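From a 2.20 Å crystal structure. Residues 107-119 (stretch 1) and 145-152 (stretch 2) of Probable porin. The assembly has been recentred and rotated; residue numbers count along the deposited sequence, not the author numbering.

Stretch 1 (107-119) QVGILMPQLPVAF
Stretch 2, residues 145-152: LTAGQLWK

Two segments of a porin can pack through side chains alone, and this contact is a spare example: no hydrogen bond crosses between the stretches, and only 252 Å² is buried. At its centre lies Leu-150, buried, pointing toward stretch 1 (m, t). Its CD2 lies 4.0 Å from CD1 of Leu-111 (m, t) and 4.3 Å from CG of Pro-113 (C-gamma exo), and its CD1 lies 4.1 Å from that CG and 4.4 Å from CB of Ala-118. Leu-150 thus touches three apolar residues, removing hydrocarbon from water.

The backbones stand apart: CA atoms of Leu-111 and Leu-150 are separated by 8.7 Å, of Val-108 and Gln-149 by 9.6 Å, of Leu-115 and Thr-146 by 9.7 Å. This register runs no steady way, so the chains are not paired as neighbouring strands. Stretch 2 is a strand throughout, extended except at Trp-151 (-111/-29). Stretch 1 turns a corner at Gly-109 (140/-136), where a CB would jam against Val-108 O, and Ile-110; a type I turn, Leu-115 to Ala-118, is closed by Leu-115 N to Ala-118 O (3.0 Å) and Ala-118 N to Leu-115 O (2.9 Å).

Farther out, Leu-115 (m, t) CD1 approaches Thr-146 (m) CG2 at 4.5 Å, methyl to methyl. At the other end, Val-108 (t) sets CG1 3.9 Å from CH2 of Trp-151 (chi1 -40°, chi2 -56°), at the ring edge. Trp-151 NE1 donates a hydrogen bond to Gln-149 (t, t, 74°) OE1 (2.7 Å, 139°), satisfying the indole N-H within stretch 2.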

ATOM      1  N   GLN A 107     -17.221  -7.692   7.510  1.00 28.03           N
ATOM      2  CA  GLN A 107     -17.241  -6.278   7.859  1.00 30.16           C
ATOM      3  C   GLN A 107     -18.007  -5.522   6.800  1.00 27.82           C
ATOM      4  O   GLN A 107     -17.784  -5.735   5.619  1.00 31.00           O
ATOM      5  CB  GLN A 107     -15.828  -5.727   7.928  1.00 30.00           C
ATOM      6  CG  GLN A 107     -14.914  -6.485   8.863  1.00 33.37           C
ATOM      7  CD  GLN A 107     -13.484  -6.033   8.721  1.00 37.92           C
ATOM      8  OE1 GLN A 107     -13.067  -5.072   9.361  1.00 37.99           O
ATOM      9  NE2 GLN A 107     -12.730  -6.707   7.855  1.00 38.13           N
ATOM     10  N   VAL A 108     -18.916  -4.648   7.210  1.00 26.81           N
ATOM     11  CA  VAL A 108     -19.650  -3.848   6.244  1.00 28.40           C
ATOM     12  C   VAL A 108     -19.567  -2.377   6.627  1.00 28.83           C
ATOM     13  O   VAL A 108     -20.015  -1.993   7.701  1.00 29.10           O
ATOM     14  CB  VAL A 108     -21.138  -4.276   6.139  1.00 27.95           C
ATOM     15  CG1 VAL A 108     -21.817  -3.538   4.975  1.00 29.10           C
ATOM     16  CG2 VAL A 108     -21.257  -5.781   5.951  1.00 27.48           C
ATOM     17  N   GLY A 109     -18.988  -1.563   5.748  1.00 26.61           N
ATOM     18  CA  GLY A 109     -18.902  -0.133   5.977  1.00 26.88           C
ATOM     19  C   GLY A 109     -17.563   0.410   5.534  1.00 29.09           C
ATOM     20  O   GLY A 109     -17.058   0.057   4.469  1.00 30.25           O
ATOM     21  N   ILE A 110     -16.972   1.272   6.348  1.00 28.47           N
ATOM     22  CA  ILE A 110     -15.667   1.819   6.006  1.00 27.22           C
ATOM     23  C   ILE A 110     -14.571   0.754   6.163  1.00 27.65           C
ATOM     24  O   ILE A 110     -14.551  -0.005   7.126  1.00 26.28           O
ATOM     25  CB  ILE A 110     -15.348   3.089   6.817  1.00 30.60           C
ATOM     26  CG1 ILE A 110     -14.294   3.929   6.096  1.00 25.93           C
ATOM     27  CG2 ILE A 110     -14.961   2.749   8.276  1.00 27.35           C
ATOM     28  CD1 ILE A 110     -14.071   5.287   6.726  1.00 25.31           C
ATOM     29  N   LEU A 111     -13.674   0.689   5.189  1.00 28.86           N
ATOM     30  CA  LEU A 111     -12.649  -0.340   5.172  1.00 29.49           C
ATOM     31  C   LEU A 111     -11.317   0.227   4.739  1.00 30.35           C
ATOM     32  O   LEU A 111     -11.257   1.207   3.985  1.00 28.14           O
ATOM     33  CB  LEU A 111     -13.034  -1.431   4.178  1.00 29.63           C
ATOM     34  CG  LEU A 111     -14.356  -2.152   4.405  1.00 29.37           C
ATOM     35  CD1 LEU A 111     -14.649  -3.061   3.209  1.00 30.28           C
ATOM     36  CD2 LEU A 111     -14.239  -2.956   5.683  1.00 27.39           C
ATOM     37  N   MET A 112     -10.252  -0.407   5.213  1.00 27.14           N
ATOM     38  CA  MET A 112      -8.908  -0.156   4.712  1.00 31.42           C
ATOM     39  C   MET A 112      -8.297  -1.467   4.260  1.00 28.32           C
ATOM     40  O   MET A 112      -7.517  -2.060   4.987  1.00 30.08           O
ATOM     41  CB  MET A 112      -8.035   0.461   5.804  1.00 28.92           C
ATOM     42  CG  MET A 112      -8.445   1.856   6.162  1.00 30.39           C
ATOM     43  SD  MET A 112      -7.461   2.469   7.524  1.00 48.38           S
ATOM     44  CE  MET A 112      -8.563   3.693   8.207  1.00 35.27           C
ATOM     45  N   PRO A 113      -8.672  -1.935   3.059  1.00 30.89           N
ATOM     46  CA  PRO A 113      -8.123  -3.184   2.519  1.00 29.99           C
ATOM     47  C   PRO A 113      -6.618  -3.081   2.292  1.00 28.79           C
ATOM     48  O   PRO A 113      -6.135  -2.041   1.850  1.00 28.41           O
ATOM     49  CB  PRO A 113      -8.807  -3.323   1.146  1.00 32.00           C
ATOM     50  CG  PRO A 113      -9.849  -2.275   1.090  1.00 33.22           C
ATOM     51  CD  PRO A 113      -9.524  -1.225   2.090  1.00 27.24           C
ATOM     52  N   GLN A 114      -5.898  -4.161   2.566  1.00 28.88           N
ATOM     53  CA  GLN A 114      -4.476  -4.239   2.262  1.00 30.95           C
ATOM     54  C   GLN A 114      -4.235  -5.534   1.505  1.00 30.99           C
ATOM     55  O   GLN A 114      -3.621  -6.460   2.030  1.00 32.79           O
ATOM     56  CB  GLN A 114      -3.646  -4.206   3.547  1.00 29.80           C
ATOM     57  CG  GLN A 114      -3.783  -2.901   4.317  1.00 35.73           C
ATOM     58  CD  GLN A 114      -2.796  -2.805   5.468  1.00 39.24           C
ATOM     59  OE1 GLN A 114      -3.183  -2.561   6.602  1.00 42.52           O
ATOM     60  NE2 GLN A 114      -1.513  -3.004   5.175  1.00 40.27           N
ATOM     61  N   LEU A 115      -4.736  -5.588   0.272  1.00 29.28           N
ATOM     62  CA  LEU A 115      -4.751  -6.807  -0.522  1.00 25.86           C
ATOM     63  C   LEU A 115      -4.011  -6.593  -1.833  1.00 27.71           C
ATOM     64  O   LEU A 115      -3.877  -5.462  -2.302  1.00 24.20           O
ATOM     65  CB  LEU A 115      -6.195  -7.216  -0.802  1.00 29.42           C
ATOM     66  CG  LEU A 115      -7.051  -7.378   0.454  1.00 31.84           C
ATOM     67  CD1 LEU A 115      -8.529  -7.494   0.091  1.00 31.82           C
ATOM     68  CD2 LEU A 115      -6.574  -8.579   1.268  1.00 28.38           C
ATOM     69  N   PRO A 116      -3.519  -7.686  -2.432  1.00 27.42           N
ATOM     70  CA  PRO A 116      -2.692  -7.557  -3.641  1.00 25.19           C
ATOM     71  C   PRO A 116      -3.399  -6.809  -4.783  1.00 27.50           C
ATOM     72  O   PRO A 116      -2.714  -6.148  -5.563  1.00 25.91           O
ATOM     73  CB  PRO A 116      -2.405  -9.015  -4.019  1.00 27.58           C
ATOM     74  CG  PRO A 116      -2.505  -9.760  -2.711  1.00 28.63           C
ATOM     75  CD  PRO A 116      -3.629  -9.081  -1.974  1.00 23.92           C
ATOM     76  N   VAL A 117      -4.733  -6.897  -4.870  1.00 24.30           N
ATOM     77  CA  VAL A 117      -5.482  -6.195  -5.909  1.00 25.44           C
ATOM     78  C   VAL A 117      -6.135  -4.877  -5.446  1.00 29.56           C
ATOM     79  O   VAL A 117      -6.827  -4.204  -6.228  1.00 26.87           O
ATOM     80  CB  VAL A 117      -6.560  -7.100  -6.564  1.00 28.11           C
ATOM     81  CG1 VAL A 117      -5.915  -8.329  -7.177  1.00 25.84           C
ATOM     82  CG2 VAL A 117      -7.655  -7.494  -5.556  1.00 23.29           C
ATOM     83  N   ALA A 118      -5.920  -4.521  -4.180  1.00 29.17           N
ATOM     84  CA  ALA A 118      -6.476  -3.294  -3.598  1.00 27.22           C
ATOM     85  C   ALA A 118      -5.773  -3.005  -2.275  1.00 30.29           C
ATOM     86  O   ALA A 118      -6.200  -3.471  -1.210  1.00 27.26           O
ATOM     87  CB  ALA A 118      -7.976  -3.424  -3.375  1.00 25.31           C
ATOM     88  N   PHE A 119      -4.680  -2.254  -2.355  1.00 28.37           N
ATOM     89  CA  PHE A 119      -3.858  -1.984  -1.192  1.00 28.53           C
ATOM     90  C   PHE A 119      -3.948  -0.488  -0.911  1.00 30.27           C
ATOM     91  O   PHE A 119      -3.305   0.316  -1.589  1.00 23.89           O
ATOM     92  CB  PHE A 119      -2.410  -2.405  -1.446  1.00 27.28           C
ATOM     93  CG  PHE A 119      -1.625  -2.649  -0.188  1.00 32.45           C
ATOM     94  CD1 PHE A 119      -1.117  -1.590   0.540  1.00 34.46           C
ATOM     95  CD2 PHE A 119      -1.417  -3.938   0.275  1.00 31.13           C
ATOM     96  CE1 PHE A 119      -0.404  -1.809   1.710  1.00 37.31           C
ATOM     97  CE2 PHE A 119      -0.706  -4.167   1.439  1.00 33.25           C
ATOM     98  CZ  PHE A 119      -0.196  -3.101   2.156  1.00 36.59           C
ATOM     99  N   LEU A 145      -9.539 -17.425   3.199  1.00 29.83           N
ATOM    100  CA  LEU A 145     -10.334 -17.129   2.028  1.00 28.94           C
ATOM    101  C   LEU A 145     -10.907 -15.742   2.183  1.00 29.69           C
ATOM    102  O   LEU A 145     -11.314 -15.350   3.277  1.00 28.97           O
ATOM    103  CB  LEU A 145     -11.452 -18.159   1.864  1.00 28.25           C
ATOM    104  CG  LEU A 145     -10.966 -19.607   1.722  1.00 29.42           C
ATOM    105  CD1 LEU A 145     -12.132 -20.561   1.544  1.00 31.00           C
ATOM    106  CD2 LEU A 145      -9.958 -19.750   0.575  1.00 27.08           C
ATOM    107  N   THR A 146     -10.931 -14.997   1.087  1.00 30.02           N
ATOM    108  CA  THR A 146     -11.442 -13.634   1.109  1.00 28.99           C
ATOM    109  C   THR A 146     -12.414 -13.384  -0.045  1.00 28.01           C
ATOM    110  O   THR A 146     -12.225 -13.871  -1.165  1.00 27.08           O
ATOM    111  CB  THR A 146     -10.297 -12.606   1.051  1.00 29.16           C
ATOM    112  OG1 THR A 146      -9.390 -12.853   2.125  1.00 33.15           O
ATOM    113  CG2 THR A 146     -10.840 -11.174   1.165  1.00 28.64           C
ATOM    114  N   ALA A 147     -13.469 -12.643   0.247  1.00 25.87           N
ATOM    115  CA  ALA A 147     -14.423 -12.249  -0.774  1.00 29.75           C
ATOM    116  C   ALA A 147     -14.957 -10.901  -0.356  1.00 30.86           C
ATOM    117  O   ALA A 147     -15.290 -10.689   0.812  1.00 28.10           O
ATOM    118  CB  ALA A 147     -15.558 -13.279  -0.906  1.00 27.45           C
ATOM    119  N   GLY A 148     -15.008  -9.971  -1.297  1.00 27.02           N
ATOM    120  CA  GLY A 148     -15.408  -8.628  -0.952  1.00 28.68           C
ATOM    121  C   GLY A 148     -15.950  -7.830  -2.116  1.00 29.08           C
ATOM    122  O   GLY A 148     -15.782  -8.182  -3.279  1.00 25.62           O
ATOM    123  N   GLN A 149     -16.623  -6.740  -1.788  1.00 27.63           N
ATOM    124  CA  GLN A 149     -17.019  -5.799  -2.800  1.00 27.46           C
ATOM    125  C   GLN A 149     -16.814  -4.410  -2.237  1.00 27.27           C
ATOM    126  O   GLN A 149     -17.258  -4.113  -1.127  1.00 30.21           O
ATOM    127  CB  GLN A 149     -18.477  -6.016  -3.178  1.00 26.93           C
ATOM    128  CG  GLN A 149     -18.950  -5.191  -4.375  1.00 29.17           C
ATOM    129  CD  GLN A 149     -20.432  -5.398  -4.646  1.00 32.35           C
ATOM    130  OE1 GLN A 149     -21.270  -4.890  -3.911  1.00 33.45           O
ATOM    131  NE2 GLN A 149     -20.757  -6.172  -5.683  1.00 26.85           N
ATOM    132  N   LEU A 150     -16.134  -3.564  -2.999  1.00 26.85           N
ATOM    133  CA  LEU A 150     -15.968  -2.154  -2.633  1.00 30.00           C
ATOM    134  C   LEU A 150     -16.848  -1.296  -3.540  1.00 29.53           C
ATOM    135  O   LEU A 150     -16.943  -1.563  -4.755  1.00 23.00           O
ATOM    136  CB  LEU A 150     -14.498  -1.737  -2.772  1.00 26.30           C
ATOM    137  CG  LEU A 150     -13.463  -2.685  -2.161  1.00 22.39           C
ATOM    138  CD1 LEU A 150     -12.079  -2.117  -2.390  1.00 22.34           C
ATOM    139  CD2 LEU A 150     -13.724  -2.899  -0.661  1.00 24.03           C
ATOM    140  N   TRP A 151     -17.483  -0.277  -2.955  1.00 29.84           N
ATOM    141  CA  TRP A 151     -18.440   0.551  -3.684  1.00 29.04           C
ATOM    142  C   TRP A 151     -17.903   1.959  -3.897  1.00 35.13           C
ATOM    143  O   TRP A 151     -18.249   2.618  -4.878  1.00 37.52           O
ATOM    144  CB  TRP A 151     -19.791   0.617  -2.966  1.00 32.78           C
ATOM    145  CG  TRP A 151     -20.212  -0.684  -2.373  1.00 31.42           C
ATOM    146  CD1 TRP A 151     -20.345  -1.878  -3.025  1.00 32.42           C
ATOM    147  CD2 TRP A 151     -20.565  -0.932  -1.005  1.00 30.02           C
ATOM    148  NE1 TRP A 151     -20.746  -2.855  -2.143  1.00 32.75           N
ATOM    149  CE2 TRP A 151     -20.884  -2.302  -0.897  1.00 30.57           C
ATOM    150  CE3 TRP A 151     -20.631  -0.131   0.139  1.00 30.62           C
ATOM    151  CZ2 TRP A 151     -21.258  -2.890   0.307  1.00 29.46           C
ATOM    152  CZ3 TRP A 151     -21.014  -0.719   1.334  1.00 30.81           C
ATOM    153  CH2 TRP A 151     -21.326  -2.082   1.407  1.00 31.78           C
ATOM    154  N   LYS A 152     -17.061   2.429  -2.983  1.00 36.21           N
ATOM    155  CA  LYS A 152     -16.445   3.746  -3.159  1.00 35.85           C
ATOM    156  C   LYS A 152     -15.081   3.913  -2.528  1.00 32.33           C
ATOM    157  O   LYS A 152     -14.752   3.275  -1.533  1.00 33.95           O
ATOM    158  CB  LYS A 152     -17.362   4.888  -2.706  1.00 38.40           C
ATOM    159  CG  LYS A 152     -18.218   4.607  -1.497  1.00 41.45           C
ATOM    160  CD  LYS A 152     -18.841   5.903  -0.978  1.00 52.11           C
ATOM    161  CE  LYS A 152     -19.556   6.673  -2.085  1.00 56.05           C
ATOM    162  NZ  LYS A 152     -20.750   5.947  -2.599  1.00 60.17           N
TER